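Local coordinates for acyl-CoA dehydrogenase family protein (Porphyromonas gingivalis, PDB 2OKU) that probably serves, as the C-terminal helical domain of a longer FAD-dependent enzyme, in the dehydrogenation of acyl-CoA thioesters, at residues A47-V52 and I109-R114; M34-L38 and G78-M82. All coordinates share one frame. Numbering follows the deposited sequence.

Contact 1 of 2, residues A47-V52 and I109-R114; sequences ALIAFV and IDSYVR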
ATOM      1  N   ALA A  47      11.450 -15.429   6.903  1.00 20.66           N
ATOM      2  CA  ALA A  47      11.316 -16.701   7.623  1.00 20.81           C
ATOM      3  C   ALA A  47      10.398 -17.646   6.861  1.00 20.45           C
ATOM      4  O   ALA A  47      10.685 -18.826   6.763  1.00 21.10           O
ATOM      5  CB  ALA A  47      10.802 -16.486   9.041  1.00 20.93           C
ATOM      6  N   LEU A  48       9.305 -17.130   6.310  1.00 20.10           N
ATOM      7  CA  LEU A  48       8.355 -17.982   5.556  1.00 20.34           C
ATOM      8  C   LEU A  48       8.976 -18.496   4.250  1.00 20.36           C
ATOM      9  O   LEU A  48       8.804 -19.650   3.887  1.00 19.94           O
ATOM     10  CB  LEU A  48       7.046 -17.246   5.258  1.00 20.12           C
ATOM     11  CG  LEU A  48       5.945 -18.144   4.686  1.00 20.31           C
ATOM     12  CD1 LEU A  48       5.486 -19.171   5.752  1.00 18.57           C
ATOM     13  CD2 LEU A  48       4.751 -17.305   4.173  1.00 20.90           C
ATOM     14  N   ILE A  49       9.729 -17.630   3.567  1.00 20.75           N
ATOM     15  CA  ILE A  49      10.463 -18.059   2.377  1.00 21.23           C
ATOM     16  C   ILE A  49      11.409 -19.206   2.729  1.00 21.50           C
ATOM     17  O   ILE A  49      11.416 -20.210   2.013  1.00 21.94           O
ATOM     18  CB  ILE A  49      11.241 -16.886   1.737  1.00 20.73           C
ATOM     19  CG1 ILE A  49      10.223 -15.904   1.149  1.00 21.42           C
ATOM     20  CG2 ILE A  49      12.260 -17.402   0.664  1.00 20.39           C
ATOM     21  CD1 ILE A  49      10.769 -14.479   0.816  1.00 21.21           C
ATOM     22  N   ALA A  50      12.172 -19.056   3.825  1.00 21.67           N
ATOM     23  CA  ALA A  50      13.080 -20.116   4.331  1.00 22.24           C
ATOM     24  C   ALA A  50      12.335 -21.398   4.669  1.00 22.18           C
ATOM     25  O   ALA A  50      12.811 -22.497   4.354  1.00 22.73           O
ATOM     26  CB  ALA A  50      13.873 -19.636   5.553  1.00 21.43           C
ATOM     27  N   PHE A  51      11.189 -21.263   5.325  1.00 22.14           N
ATOM     28  CA  PHE A  51      10.340 -22.415   5.647  1.00 23.39           C
ATOM     29  C   PHE A  51      10.045 -23.261   4.399  1.00 23.92           C
ATOM     30  O   PHE A  51      10.108 -24.500   4.450  1.00 24.69           O
ATOM     31  CB  PHE A  51       9.047 -21.973   6.348  1.00 23.58           C
ATOM     32  CG  PHE A  51       8.038 -23.071   6.504  1.00 22.96           C
ATOM     33  CD1 PHE A  51       8.089 -23.922   7.598  1.00 25.53           C
ATOM     34  CD2 PHE A  51       7.064 -23.276   5.546  1.00 23.43           C
ATOM     35  CE1 PHE A  51       7.157 -24.967   7.743  1.00 26.08           C
ATOM     36  CE2 PHE A  51       6.136 -24.295   5.677  1.00 24.89           C
ATOM     37  CZ  PHE A  51       6.172 -25.142   6.770  1.00 25.90           C
ATOM     38  N   VAL A  52       9.737 -22.599   3.292  1.00 23.66           N
ATOM     39  CA  VAL A  52       9.416 -23.280   2.025  1.00 24.31           C
ATOM     40  C   VAL A  52      10.679 -23.783   1.293  1.00 25.26           C
ATOM     41  O   VAL A  52      10.763 -24.972   0.939  1.00 26.48           O
ATOM     42  CB  VAL A  52       8.593 -22.370   1.064  1.00 23.44           C
ATOM     43  CG1 VAL A  52       8.378 -23.058  -0.296  1.00 22.57           C
ATOM     44  CG2 VAL A  52       7.227 -21.971   1.690  1.00 19.59           C
ATOM     45  N   ILE A 109      -1.418 -15.646   5.000  1.00 18.85           N
ATOM     46  CA  ILE A 109      -0.452 -16.343   4.157  1.00 19.05           C
ATOM     47  C   ILE A 109       0.439 -17.238   5.010  1.00 19.03           C
ATOM     48  O   ILE A 109       0.596 -18.417   4.720  1.00 18.42           O
ATOM     49  CB  ILE A 109       0.435 -15.395   3.327  1.00 17.84           C
ATOM     50  CG1 ILE A 109      -0.387 -14.547   2.344  1.00 19.01           C
ATOM     51  CG2 ILE A 109       1.524 -16.235   2.580  1.00 19.33           C
ATOM     52  CD1 ILE A 109       0.345 -13.297   1.773  1.00 20.26           C
ATOM     53  N   ASP A 110       1.035 -16.675   6.058  1.00 19.49           N
ATOM     54  CA  ASP A 110       1.923 -17.445   6.941  1.00 19.62           C
ATOM     55  C   ASP A 110       1.241 -18.721   7.514  1.00 19.53           C
ATOM     56  O   ASP A 110       1.808 -19.800   7.470  1.00 19.67           O
ATOM     57  CB  ASP A 110       2.388 -16.548   8.094  1.00 20.09           C
ATOM     58  CG  ASP A 110       3.463 -17.198   8.913  1.00 21.54           C
ATOM     59  OD1 ASP A 110       4.591 -17.262   8.437  1.00 23.24           O
ATOM     60  OD2 ASP A 110       3.162 -17.637  10.031  1.00 22.12           O
ATOM     61  N   SER A 111       0.030 -18.561   8.028  1.00 20.02           N
ATOM     62  CA  SER A 111      -0.786 -19.653   8.575  1.00 20.78           C
ATOM     63  C   SER A 111      -1.069 -20.754   7.526  1.00 20.96           C
ATOM     64  O   SER A 111      -0.836 -21.939   7.770  1.00 20.18           O
ATOM     65  CB  SER A 111      -2.074 -19.067   9.157  1.00 21.32           C
ATOM     66  OG  SER A 111      -2.916 -20.095   9.657  1.00 27.84           O
ATOM     67  N   TYR A 112      -1.524 -20.331   6.352  1.00 20.50           N
ATOM     68  CA  TYR A 112      -1.794 -21.244   5.253  1.00 20.37           C
ATOM     69  C   TYR A 112      -0.575 -22.026   4.814  1.00 19.78           C
ATOM     70  O   TYR A 112      -0.617 -23.245   4.732  1.00 19.25           O
ATOM     71  CB  TYR A 112      -2.394 -20.507   4.040  1.00 20.95           C
ATOM     72  CG  TYR A 112      -2.568 -21.472   2.860  1.00 20.61           C
ATOM     73  CD1 TYR A 112      -3.721 -22.236   2.744  1.00 21.16           C
ATOM     74  CD2 TYR A 112      -1.579 -21.622   1.919  1.00 21.11           C
ATOM     75  CE1 TYR A 112      -3.893 -23.141   1.689  1.00 23.46           C
ATOM     76  CE2 TYR A 112      -1.735 -22.513   0.841  1.00 21.50           C
ATOM     77  CZ  TYR A 112      -2.907 -23.268   0.749  1.00 23.06           C
ATOM     78  OH  TYR A 112      -3.079 -24.149  -0.293  1.00 22.79           O
ATOM     79  N   VAL A 113       0.515 -21.317   4.526  1.00 20.32           N
ATOM     80  CA  VAL A 113       1.744 -21.946   4.037  1.00 20.37           C
ATOM     81  C   VAL A 113       2.348 -22.911   5.053  1.00 21.23           C
ATOM     82  O   VAL A 113       2.795 -24.021   4.694  1.00 21.35           O
ATOM     83  CB  VAL A 113       2.769 -20.884   3.587  1.00 19.37           C
ATOM     84  CG1 VAL A 113       4.141 -21.519   3.267  1.00 19.19           C
ATOM     85  CG2 VAL A 113       2.193 -20.110   2.390  1.00 19.23           C
ATOM     86  N   ARG A 114       2.343 -22.504   6.318  1.00 21.83           N
ATOM     87  CA  ARG A 114       2.880 -23.342   7.388  1.00 22.60           C
ATOM     88  C   ARG A 114       2.012 -24.571   7.717  1.00 23.16           C
ATOM     89  O   ARG A 114       2.533 -25.580   8.188  1.00 25.03           O
ATOM     90  CB  ARG A 114       3.148 -22.485   8.630  1.00 22.61           C
ATOM     91  CG  ARG A 114       4.372 -21.566   8.422  1.00 21.89           C
ATOM     92  CD  ARG A 114       4.664 -20.710   9.651  1.00 23.10           C
ATOM     93  NE  ARG A 114       5.748 -19.768   9.367  1.00 20.90           N
ATOM     94  CZ  ARG A 114       7.038 -20.068   9.465  1.00 23.52           C
ATOM     95  NH1 ARG A 114       7.414 -21.273   9.871  1.00 23.88           N
ATOM     96  NH2 ARG A 114       7.956 -19.152   9.194  1.00 22.19           N
TER
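Helices lying nearly parallel can interlock knob into hole, and this pair of segments, from helices 32-53 and 92-115, illustrates it. Their axes come within 10.6 Å at an angle of only 13°. Along 47-52, Ala47 comes first, at the edge, where its O lies 3.7 Å from Arg114 NH2 in simple contact. Leu48, one step further, is the knob: its side chain sits in a hole made by Ile109, Asp110, Val113 and Arg114. Leu48 CD2 reaches Ile109 CG2 at 3.8 Å, while Leu48 CD1 lies 3.7 Å from Val113 CG1 and 3.4 Å from Asp110 OD1. Ile49 turns its CA-to-CB bond away and packs on Thr72 of helix 58-87, so helix 32-53 is shared between two neighbours. Phe51 points across the interface and covers Arg114. Arg114 CG stands 4.1 Å from the centroid of the Phe51 ring, almost on the ring normal, a CH-pi contact, and Arg114 NH1 comes 3.6 Å from Phe51 CD1. Val52 completes the patch, its CG2 3.5 Å from Val113 CG1. The only salt bridge among these side chains lies within 109-114, where Arg114 NE donates to Asp110 OD1 at 2.9 Å; Asp110 OD2 also faces Arg44 in a long, weak ion pair. Paired in this way, the two charged residues form half of the hole around Leu48 without taking a polar partner from 47-52. The two segments are therefore held together by apolar and CH-pi packing, with the ion pair built into one wall of the interface.

Contact 2 of 2, residues M34-L38 and G78-M82; sequences MKEAL and GHLLM
Leu38 overlaps the imidazole of His79, laying its CB over one ring face, 3.8 Å from the centroid, a CH-pi contact in which CB is 3.4 Å from His79 CE1. The setting is an antiparallel helix pair in the up-and-down helical bundle of the acyl-CoA dehydrogenase C-terminal domain. Segments 34-38 and 78-82, both regular alpha-helix with phi near -60° and psi near -40°, run at 166° to each other with their axes 10.3 Å apart. The register sets Met34 CA 7.2 Å from Met82 CA at one end and Leu38 CA 6.7 Å from Gly78 CA at the other. The glycine illustrates how a missing side chain admits a neighbour: an ideal CB there would lie 2.4 Å from Leu38 CD2, a clash. Leu38, chi1 m and chi2 t, puts CD2 in this space, 3.6 Å from Gly78 CA, while Leu38 CD1 lies 3.6 Å from Gly78 O and 3.7 Å from Met82 CB. Met34 and Met82 are selenomethionines. The first is extended, all three chi angles t, and touches Met82 CG through its own CG at 3.8 Å; Met82 has chi1 t, chi2 near -140° and chi3 p. His79, with chi1 m and chi2 near 90°, is hydrogen-bonded through ND1 to Ala75 O and through NE2 to Gln23 NE2. Lys35 NZ hydrogen-bonds to Thr25 O, while Lys35 CB lies 3.7 Å from Met82 SE. On the same helix as Met82, Leu80 packs on Ala84 and Leu81 on Phe77, both of the second subunit. At the end of extended Met34, CE stops 3.5 Å from Gly78 O.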
HETATM    1  N   MSE A  34       5.678   2.173  13.635  1.00 22.92           N
HETATM    2  CA  MSE A  34       5.438   1.627  12.322  1.00 24.14           C
HETATM    3  C   MSE A  34       6.720   1.057  11.725  1.00 22.08           C
HETATM    4  O   MSE A  34       6.691  -0.018  11.146  1.00 20.14           O
HETATM    5  CB  MSE A  34       4.826   2.639  11.351  1.00 23.83           C
HETATM    6  CG  MSE A  34       4.561   2.018   9.990  1.00 24.61           C
HETATM    7 SE   MSE A  34       3.491   3.258   8.863  1.00 37.23          SE
HETATM    8  CE  MSE A  34       3.124   1.980   7.378  1.00 26.65           C
ATOM      9  N   LYS A  35       7.836   1.766  11.881  1.00 22.01           N
ATOM     10  CA  LYS A  35       9.118   1.277  11.390  1.00 22.48           C
ATOM     11  C   LYS A  35       9.486  -0.097  12.008  1.00 21.99           C
ATOM     12  O   LYS A  35       9.927  -1.021  11.303  1.00 20.80           O
ATOM     13  CB  LYS A  35      10.200   2.325  11.646  1.00 22.82           C
ATOM     14  CG  LYS A  35      11.558   1.940  11.188  1.00 23.99           C
ATOM     15  CD  LYS A  35      12.496   3.147  11.271  1.00 23.94           C
ATOM     16  CE  LYS A  35      13.863   2.780  10.941  1.00 25.27           C
ATOM     17  NZ  LYS A  35      14.828   3.872  11.255  1.00 22.55           N
ATOM     18  N   GLU A  36       9.272  -0.238  13.314  1.00 21.05           N
ATOM     19  CA  GLU A  36       9.546  -1.481  14.013  1.00 21.50           C
ATOM     20  C   GLU A  36       8.584  -2.605  13.586  1.00 20.58           C
ATOM     21  O   GLU A  36       9.012  -3.751  13.416  1.00 19.98           O
ATOM     22  CB  GLU A  36       9.512  -1.265  15.533  1.00 21.71           C
ATOM     23  CG  GLU A  36      10.671  -0.364  15.983  1.00 22.34           C
ATOM     24  CD  GLU A  36      10.601   0.098  17.443  1.00 25.07           C
ATOM     25  OE1 GLU A  36       9.629  -0.247  18.154  1.00 29.20           O
ATOM     26  OE2 GLU A  36      11.537   0.822  17.863  1.00 26.72           O
ATOM     27  N   ALA A  37       7.315  -2.277  13.391  1.00 20.21           N
ATOM     28  CA  ALA A  37       6.338  -3.272  12.891  1.00 20.02           C
ATOM     29  C   ALA A  37       6.713  -3.774  11.487  1.00 19.68           C
ATOM     30  O   ALA A  37       6.610  -4.964  11.194  1.00 19.15           O
ATOM     31  CB  ALA A  37       4.935  -2.676  12.873  1.00 20.27           C
ATOM     32  N   LEU A  38       7.163  -2.857  10.627  1.00 20.21           N
ATOM     33  CA  LEU A  38       7.598  -3.222   9.285  1.00 20.01           C
ATOM     34  C   LEU A  38       8.832  -4.107   9.304  1.00 20.49           C
ATOM     35  O   LEU A  38       8.960  -4.977   8.467  1.00 20.03           O
ATOM     36  CB  LEU A  38       7.869  -1.981   8.446  1.00 20.41           C
ATOM     37  CG  LEU A  38       6.597  -1.232   8.054  1.00 20.64           C
ATOM     38  CD1 LEU A  38       6.965   0.163   7.561  1.00 19.28           C
ATOM     39  CD2 LEU A  38       5.816  -2.003   7.020  1.00 20.20           C
ATOM     40  N   GLY A  78       4.460  -1.599   2.653  1.00 19.18           N
ATOM     41  CA  GLY A  78       4.332  -0.938   3.956  1.00 19.03           C
ATOM     42  C   GLY A  78       5.417   0.098   4.157  1.00 19.15           C
ATOM     43  O   GLY A  78       5.184   1.221   4.664  1.00 18.01           O
ATOM     44  N   HIS A  79       6.632  -0.259   3.732  1.00 18.98           N
ATOM     45  CA  HIS A  79       7.741   0.702   3.773  1.00 18.71           C
ATOM     46  C   HIS A  79       7.505   1.894   2.858  1.00 19.52           C
ATOM     47  O   HIS A  79       7.813   3.006   3.257  1.00 19.38           O
ATOM     48  CB  HIS A  79       9.071   0.032   3.438  1.00 18.87           C
ATOM     49  CG  HIS A  79       9.667  -0.737   4.578  1.00 17.96           C
ATOM     50  ND1 HIS A  79       9.392  -2.066   4.791  1.00 17.54           N
ATOM     51  CD2 HIS A  79      10.504  -0.360   5.573  1.00 17.85           C
ATOM     52  CE1 HIS A  79      10.039  -2.478   5.872  1.00 18.93           C
ATOM     53  NE2 HIS A  79      10.731  -1.461   6.363  1.00 16.91           N
ATOM     54  N   LEU A  80       6.970   1.684   1.645  1.00 18.93           N
ATOM     55  CA  LEU A  80       6.721   2.809   0.743  1.00 19.81           C
ATOM     56  C   LEU A  80       5.742   3.789   1.363  1.00 20.48           C
ATOM     57  O   LEU A  80       5.905   5.016   1.268  1.00 19.58           O
ATOM     58  CB  LEU A  80       6.202   2.333  -0.608  1.00 20.06           C
ATOM     59  CG  LEU A  80       7.100   1.369  -1.354  1.00 20.61           C
ATOM     60  CD1 LEU A  80       6.408   0.883  -2.640  1.00 21.67           C
ATOM     61  CD2 LEU A  80       8.446   2.028  -1.670  1.00 23.09           C
ATOM     62  N   LEU A  81       4.740   3.246   2.043  1.00 21.15           N
ATOM     63  CA  LEU A  81       3.738   4.075   2.709  1.00 22.51           C
ATOM     64  C   LEU A  81       4.303   4.762   3.971  1.00 22.93           C
ATOM     65  O   LEU A  81       4.005   5.925   4.233  1.00 21.88           O
ATOM     66  CB  LEU A  81       2.485   3.239   3.012  1.00 22.72           C
ATOM     67  CG  LEU A  81       1.852   2.539   1.816  1.00 23.27           C
ATOM     68  CD1 LEU A  81       0.466   1.918   2.278  1.00 25.16           C
ATOM     69  CD2 LEU A  81       1.724   3.438   0.576  1.00 24.50           C
HETATM   70  N   MSE A  82       5.150   4.065   4.716  1.00 23.57           N
HETATM   71  CA  MSE A  82       5.881   4.688   5.833  1.00 25.87           C
HETATM   72  C   MSE A  82       6.691   5.898   5.340  1.00 24.06           C
HETATM   73  O   MSE A  82       6.723   6.936   5.980  1.00 22.27           O
HETATM   74  CB  MSE A  82       6.810   3.672   6.511  1.00 25.40           C
HETATM   75  CG  MSE A  82       7.202   3.923   7.959  1.00 27.69           C
HETATM   76 SE   MSE A  82       9.106   3.483   8.262  1.00 44.89          SE
HETATM   77  CE  MSE A  82       9.209   5.069   7.229  1.00 18.45           C
TER

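Overall arrangement
Helix 32-53 takes part in both contacts, meeting helix 58-87 near its start in contact 2 and helix 92-115 near its end in contact 1. The centres are 21 Å apart, on opposite sides of the chain's centre, and the nearest atoms about 11 Å apart, so the sites do not touch. One helix thus packs antiparallel on one neighbour and nearly parallel on the next, the up-and-down order of a helical bundle. Contact 2 adjoins the second subunit, whereas no other chain of the assembly reaches the segments of contact 1. With the rest of the protein absent from this C-terminal piece, neither contact can be placed relative to the FAD site.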